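PDB 3MR0: sensory box histidine kinase/response regulator from Burkholderia thailandensis, which probably acts as a phosphorelay sensor kinase of a two-component system, the chain here being its PAS domain. Local coordinates for residues H75-Y86 / W97-W106. Sequence-based numbering, arbitrary orientation. Where two conformers were deposited one is given.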
loop_
_atom_site.group_PDB
_atom_site.type_symbol
_atom_site.label_atom_id
_atom_site.label_comp_id
_atom_site.label_asym_id
_atom_site.label_seq_id
_atom_site.Cartn_x
_atom_site.Cartn_y
_atom_site.Cartn_z
ATOM N N HIS A 75 5.989 -7.476 10.283
ATOM C CA HIS A 75 5.171 -6.579 11.117
ATOM C C HIS A 75 4.286 -7.369 12.064
ATOM O O HIS A 75 4.336 -7.174 13.274
ATOM C CB HIS A 75 4.305 -5.625 10.280
ATOM C CG HIS A 75 3.518 -4.649 11.105
ATOM N ND1 HIS A 75 4.110 -3.621 11.805
ATOM C CD2 HIS A 75 2.192 -4.561 11.362
ATOM C CE1 HIS A 75 3.182 -2.933 12.447
ATOM N NE2 HIS A 75 2.009 -3.484 12.196
ATOM N N LEU A 76 3.473 -8.261 11.511
ATOM C CA LEU A 76 2.507 -8.991 12.329
ATOM C C LEU A 76 3.159 -9.928 13.342
ATOM O O LEU A 76 2.526 -10.302 14.323
ATOM C CB LEU A 76 1.503 -9.761 11.473
ATOM C CG LEU A 76 0.604 -8.885 10.611
ATOM C CD1 LEU A 76 -0.345 -9.748 9.760
ATOM C CD2 LEU A 76 -0.151 -7.883 11.478
ATOM N N GLU A 77 4.411 -10.308 13.107
ATOM C CA GLU A 77 5.094 -11.223 14.009
ATOM C C GLU A 77 6.190 -10.598 14.841
ATOM O O GLU A 77 6.349 -10.938 16.001
ATOM C CB GLU A 77 5.696 -12.387 13.235
ATOM C CG GLU A 77 4.686 -13.374 12.734
ATOM C CD GLU A 77 5.347 -14.467 11.935
ATOM O OE1 GLU A 77 6.581 -14.588 12.031
ATOM O OE2 GLU A 77 4.648 -15.189 11.200
ATOM N N HIS A 78 6.994 -9.726 14.256
ATOM C CA HIS A 78 8.136 -9.219 14.996
ATOM C C HIS A 78 7.873 -7.798 15.402
ATOM O O HIS A 78 8.655 -7.185 16.109
ATOM C CB HIS A 78 9.407 -9.362 14.179
ATOM C CG HIS A 78 9.845 -10.783 14.031
ATOM N ND1 HIS A 78 9.978 -11.405 12.809
ATOM C CD2 HIS A 78 10.142 -11.722 14.960
ATOM C CE1 HIS A 78 10.361 -12.655 12.988
ATOM N NE2 HIS A 78 10.464 -12.876 14.287
ATOM N N ARG A 79 6.722 -7.307 14.965
ATOM C CA ARG A 79 6.313 -5.933 15.201
ATOM C C ARG A 79 7.065 -4.928 14.335
ATOM O O ARG A 79 6.722 -3.747 14.334
ATOM C CB ARG A 79 6.422 -5.568 16.683
ATOM C CG ARG A 79 5.436 -6.297 17.585
ATOM C CD ARG A 79 5.413 -5.605 18.907
ATOM N NE ARG A 79 6.387 -4.532 18.846
ATOM C CZ ARG A 79 6.312 -3.407 19.538
ATOM N NH1 ARG A 79 7.250 -2.487 19.383
ATOM N NH2 ARG A 79 5.298 -3.201 20.369
ATOM N N ASP A 80 8.061 -5.391 13.582
ATOM C CA ASP A 80 8.862 -4.500 12.743
ATOM C C ASP A 80 7.966 -3.571 11.963
ATOM O O ASP A 80 6.842 -3.944 11.610
ATOM C CB ASP A 80 9.703 -5.283 11.738
ATOM C CG ASP A 80 10.996 -5.814 12.332
ATOM O OD1 ASP A 80 11.232 -5.609 13.552
ATOM O OD2 ASP A 80 11.771 -6.438 11.562
ATOM N N THR A 81 8.483 -2.379 11.665
ATOM C CA THR A 81 7.724 -1.347 10.956
ATOM C C THR A 81 7.161 -1.852 9.619
ATOM O O THR A 81 7.814 -2.611 8.896
ATOM C CB THR A 81 8.599 -0.098 10.742
ATOM O OG1 THR A 81 8.886 0.495 12.014
ATOM C CG2 THR A 81 7.901 0.909 9.875
ATOM N N TYR A 82 5.928 -1.453 9.313
ATOM C CA TYR A 82 5.353 -1.703 7.994
ATOM C C TYR A 82 5.294 -0.399 7.210
ATOM O O TYR A 82 4.516 0.512 7.528
ATOM C CB TYR A 82 3.976 -2.363 8.088
ATOM C CG TYR A 82 3.426 -2.806 6.756
ATOM C CD1 TYR A 82 3.887 -3.964 6.138
ATOM C CD2 TYR A 82 2.447 -2.065 6.109
ATOM C CE1 TYR A 82 3.386 -4.364 4.908
ATOM C CE2 TYR A 82 1.933 -2.467 4.881
ATOM C CZ TYR A 82 2.401 -3.608 4.285
ATOM O OH TYR A 82 1.875 -3.986 3.065
ATOM N N ASP A 83 6.137 -0.332 6.178
ATOM C CA ASP A 83 6.260 0.831 5.302
ATOM C C ASP A 83 6.948 0.397 4.018
ATOM O O ASP A 83 8.169 0.350 3.937
ATOM C CB ASP A 83 7.070 1.929 6.000
ATOM C CG ASP A 83 7.112 3.218 5.214
ATOM O OD1 ASP A 83 7.055 3.172 3.974
ATOM O OD2 ASP A 83 7.211 4.284 5.849
ATOM N N VAL A 84 6.169 0.055 3.013
ATOM C CA VAL A 84 6.767 -0.510 1.821
ATOM C C VAL A 84 6.309 0.259 0.604
ATOM O O VAL A 84 5.285 0.932 0.646
ATOM C CB VAL A 84 6.417 -2.019 1.649
ATOM C CG1 VAL A 84 7.196 -2.856 2.618
ATOM C CG2 VAL A 84 4.902 -2.267 1.803
ATOM N N GLU A 85 7.072 0.154 -0.474
ATOM C CA GLU A 85 6.627 0.660 -1.742
ATOM C C GLU A 85 6.528 -0.496 -2.709
ATOM O O GLU A 85 7.399 -1.362 -2.754
ATOM C CB GLU A 85 7.561 1.766 -2.235
ATOM C CG GLU A 85 7.519 2.978 -1.306
ATOM C CD GLU A 85 8.302 4.178 -1.818
ATOM O OE1 GLU A 85 9.202 4.005 -2.666
ATOM O OE2 GLU A 85 7.997 5.300 -1.357
ATOM N N TYR A 86 5.443 -0.536 -3.469
ATOM C CA TYR A 86 5.262 -1.618 -4.429
ATOM C C TYR A 86 4.257 -1.300 -5.533
ATOM O O TYR A 86 3.577 -0.281 -5.482
ATOM C CB TYR A 86 4.890 -2.919 -3.715
ATOM C CG TYR A 86 3.582 -2.909 -2.947
ATOM C CD1 TYR A 86 2.390 -3.342 -3.541
ATOM C CD2 TYR A 86 3.552 -2.528 -1.618
ATOM C CE1 TYR A 86 1.208 -3.371 -2.832
ATOM C CE2 TYR A 86 2.385 -2.555 -0.896
ATOM C CZ TYR A 86 1.214 -2.981 -1.503
ATOM O OH TYR A 86 0.057 -3.013 -0.754
ATOM N N TRP A 97 2.771 2.648 -8.705
ATOM C CA TRP A 97 3.471 2.421 -7.457
ATOM C C TRP A 97 2.700 3.097 -6.340
ATOM O O TRP A 97 2.221 4.211 -6.498
ATOM C CB TRP A 97 4.875 3.015 -7.481
ATOM C CG TRP A 97 5.850 2.271 -8.320
ATOM C CD1 TRP A 97 6.033 2.388 -9.669
ATOM C CD2 TRP A 97 6.805 1.317 -7.863
ATOM N NE1 TRP A 97 7.037 1.544 -10.083
ATOM C CE2 TRP A 97 7.529 0.876 -8.988
ATOM C CE3 TRP A 97 7.110 0.772 -6.613
ATOM C CZ2 TRP A 97 8.552 -0.072 -8.893
ATOM C CZ3 TRP A 97 8.130 -0.177 -6.530
ATOM C CH2 TRP A 97 8.837 -0.575 -7.657
ATOM N N ILE A 98 2.580 2.401 -5.218
ATOM C CA ILE A 98 2.069 2.993 -3.991
ATOM C C ILE A 98 3.096 2.820 -2.868
ATOM O O ILE A 98 3.855 1.841 -2.845
ATOM C CB ILE A 98 0.719 2.348 -3.540
ATOM C CG1 ILE A 98 0.835 0.817 -3.418
ATOM C CG2 ILE A 98 -0.417 2.732 -4.467
ATOM C CD1 ILE A 98 -0.439 0.138 -2.887
ATOM N N GLN A 99 3.127 3.775 -1.943
ATOM C CA GLN A 99 3.747 3.549 -0.636
ATOM C C GLN A 99 2.627 3.146 0.332
ATOM O O GLN A 99 1.583 3.798 0.365
ATOM C CB GLN A 99 4.446 4.810 -0.128
ATOM C CG GLN A 99 4.962 4.674 1.288
ATOM C CD GLN A 99 5.499 5.973 1.844
ATOM O OE1 GLN A 99 5.095 7.052 1.411
ATOM N NE2 GLN A 99 6.392 5.878 2.823
ATOM N N SER A 100 2.822 2.059 1.081
ATOM C CA SER A 100 1.827 1.599 2.063
ATOM C C SER A 100 2.466 1.566 3.444
ATOM O O SER A 100 3.532 0.970 3.633
ATOM C CB SER A 100 1.244 0.229 1.693
ATOM O OG SER A 100 0.174 -0.148 2.538
ATOM N N ARG A 101 1.793 2.192 4.405
ATOM C CA ARG A 101 2.266 2.274 5.787
ATOM C C ARG A 101 1.115 1.966 6.739
ATOM O O ARG A 101 -0.008 2.401 6.529
ATOM C CB ARG A 101 2.833 3.669 6.065
ATOM C CG ARG A 101 3.474 3.845 7.418
ATOM C CD ARG A 101 3.973 5.286 7.613
ATOM N NE ARG A 101 5.073 5.652 6.712
ATOM C CZ ARG A 101 5.761 6.795 6.786
ATOM N NH1 ARG A 101 5.469 7.693 7.713
ATOM N NH2 ARG A 101 6.740 7.039 5.928
ATOM N N GLY A 102 1.392 1.215 7.792
ATOM C CA GLY A 102 0.331 0.780 8.671
ATOM C C GLY A 102 0.822 0.235 9.987
ATOM O O GLY A 102 2.003 -0.038 10.157
ATOM N N GLN A 103 -0.123 0.079 10.906
ATOM C CA GLN A 103 0.160 -0.329 12.263
ATOM C C GLN A 103 -0.921 -1.284 12.716
ATOM O O GLN A 103 -2.114 -0.947 12.702
ATOM C CB GLN A 103 0.194 0.872 13.200
ATOM C CG GLN A 103 0.443 0.482 14.658
ATOM C CD GLN A 103 1.810 -0.152 14.855
ATOM O OE1 GLN A 103 2.816 0.470 14.571
ATOM N NE2 GLN A 103 1.850 -1.389 15.322
ATOM N N ALA A 104 -0.480 -2.474 13.112
ATOM C CA ALA A 104 -1.351 -3.517 13.619
ATOM C C ALA A 104 -1.637 -3.339 15.121
ATOM O O ALA A 104 -0.922 -2.624 15.820
ATOM C CB ALA A 104 -0.712 -4.868 13.358
ATOM N N LEU A 105 -2.685 -4.000 15.598
ATOM C CA LEU A 105 -3.014 -4.048 17.014
ATOM C C LEU A 105 -3.085 -5.505 17.390
ATOM O O LEU A 105 -3.713 -6.289 16.679
ATOM C CB LEU A 105 -4.365 -3.377 17.274
ATOM C CG LEU A 105 -4.402 -1.875 17.025
ATOM C CD1 LEU A 105 -5.775 -1.479 16.564
ATOM C CD2 LEU A 105 -3.992 -1.091 18.257
ATOM N N TRP A 106 -2.440 -5.859 18.501
ATOM C CA TRP A 106 -2.393 -7.239 18.995
ATOM C C TRP A 106 -3.094 -7.390 20.328
ATOM O O TRP A 106 -3.077 -6.478 21.157
ATOM C CB TRP A 106 -0.949 -7.675 19.207
ATOM C CG TRP A 106 -0.125 -7.628 17.995
ATOM C CD1 TRP A 106 0.069 -8.640 17.088
ATOM C CD2 TRP A 106 0.643 -6.519 17.537
ATOM N NE1 TRP A 106 0.916 -8.215 16.090
ATOM C CE2 TRP A 106 1.278 -6.915 16.337
ATOM C CE3 TRP A 106 0.870 -5.222 18.026
ATOM C CZ2 TRP A 106 2.119 -6.059 15.618
ATOM C CZ3 TRP A 106 1.698 -4.365 17.289
ATOM C CH2 TRP A 106 2.309 -4.791 16.112
HETATM O O HOH W 1 4.925 -2.139 15.242
HETATM O O HOH W 2 -0.050 -2.558 1.964
HETATM O O HOH W 3 4.441 0.185 10.965
#
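Tyr-86 and Ile-98 form one hydrogen-bonded pair, Val-84 and Ser-100 the next, in the antiparallel hairpin of strands 82-89 and 95-106 at one edge of the PAS-fold sheet; Ser-100 N to Val-84 O spans 2.7 Å. Over the Tyr-86 ring lies Ile-98 CG1, 4.2 Å from the centroid and 10° off the normal, a CH-pi contact. Tyr-82 OH, Tyr-86 OH and Ser-100 OG all bond one water on this side, where, with Ile-98, they line a pocket holding a polyether.

The opposite face carries Asp-83, whose carboxylate is shared: Gln-99 NE2 meets Asp-83 OD1 on its syn side, nearly straight, at 3.0 Å, and Arg-101 NE forms a salt bridge to Asp-83 OD2 at 2.7 Å, the hydrogen bonds from NE and NH2 being weak.

Ahead of strand 82-89, His-75 ties helix 65-78 to strand 95-106. From CB, with CG anti to the backbone N (chi1 -177°), its imidazole runs between Tyr-82 CB and Trp-106 CZ2, over opposite faces toward the rim. His-75 CD2 lies 3.5 Å from Ala-104 CB, and His-75 CE1 3.5 Å from Gln-103 NE2. ND1 donates to Asp-80 O, leaving His-75 NE2 as acceptor; bonds at both nitrogens should fix the ring's rotation. Ala-104 N meets His-75 NE2 at 2.8 Å, only 3° out of the imidazole plane.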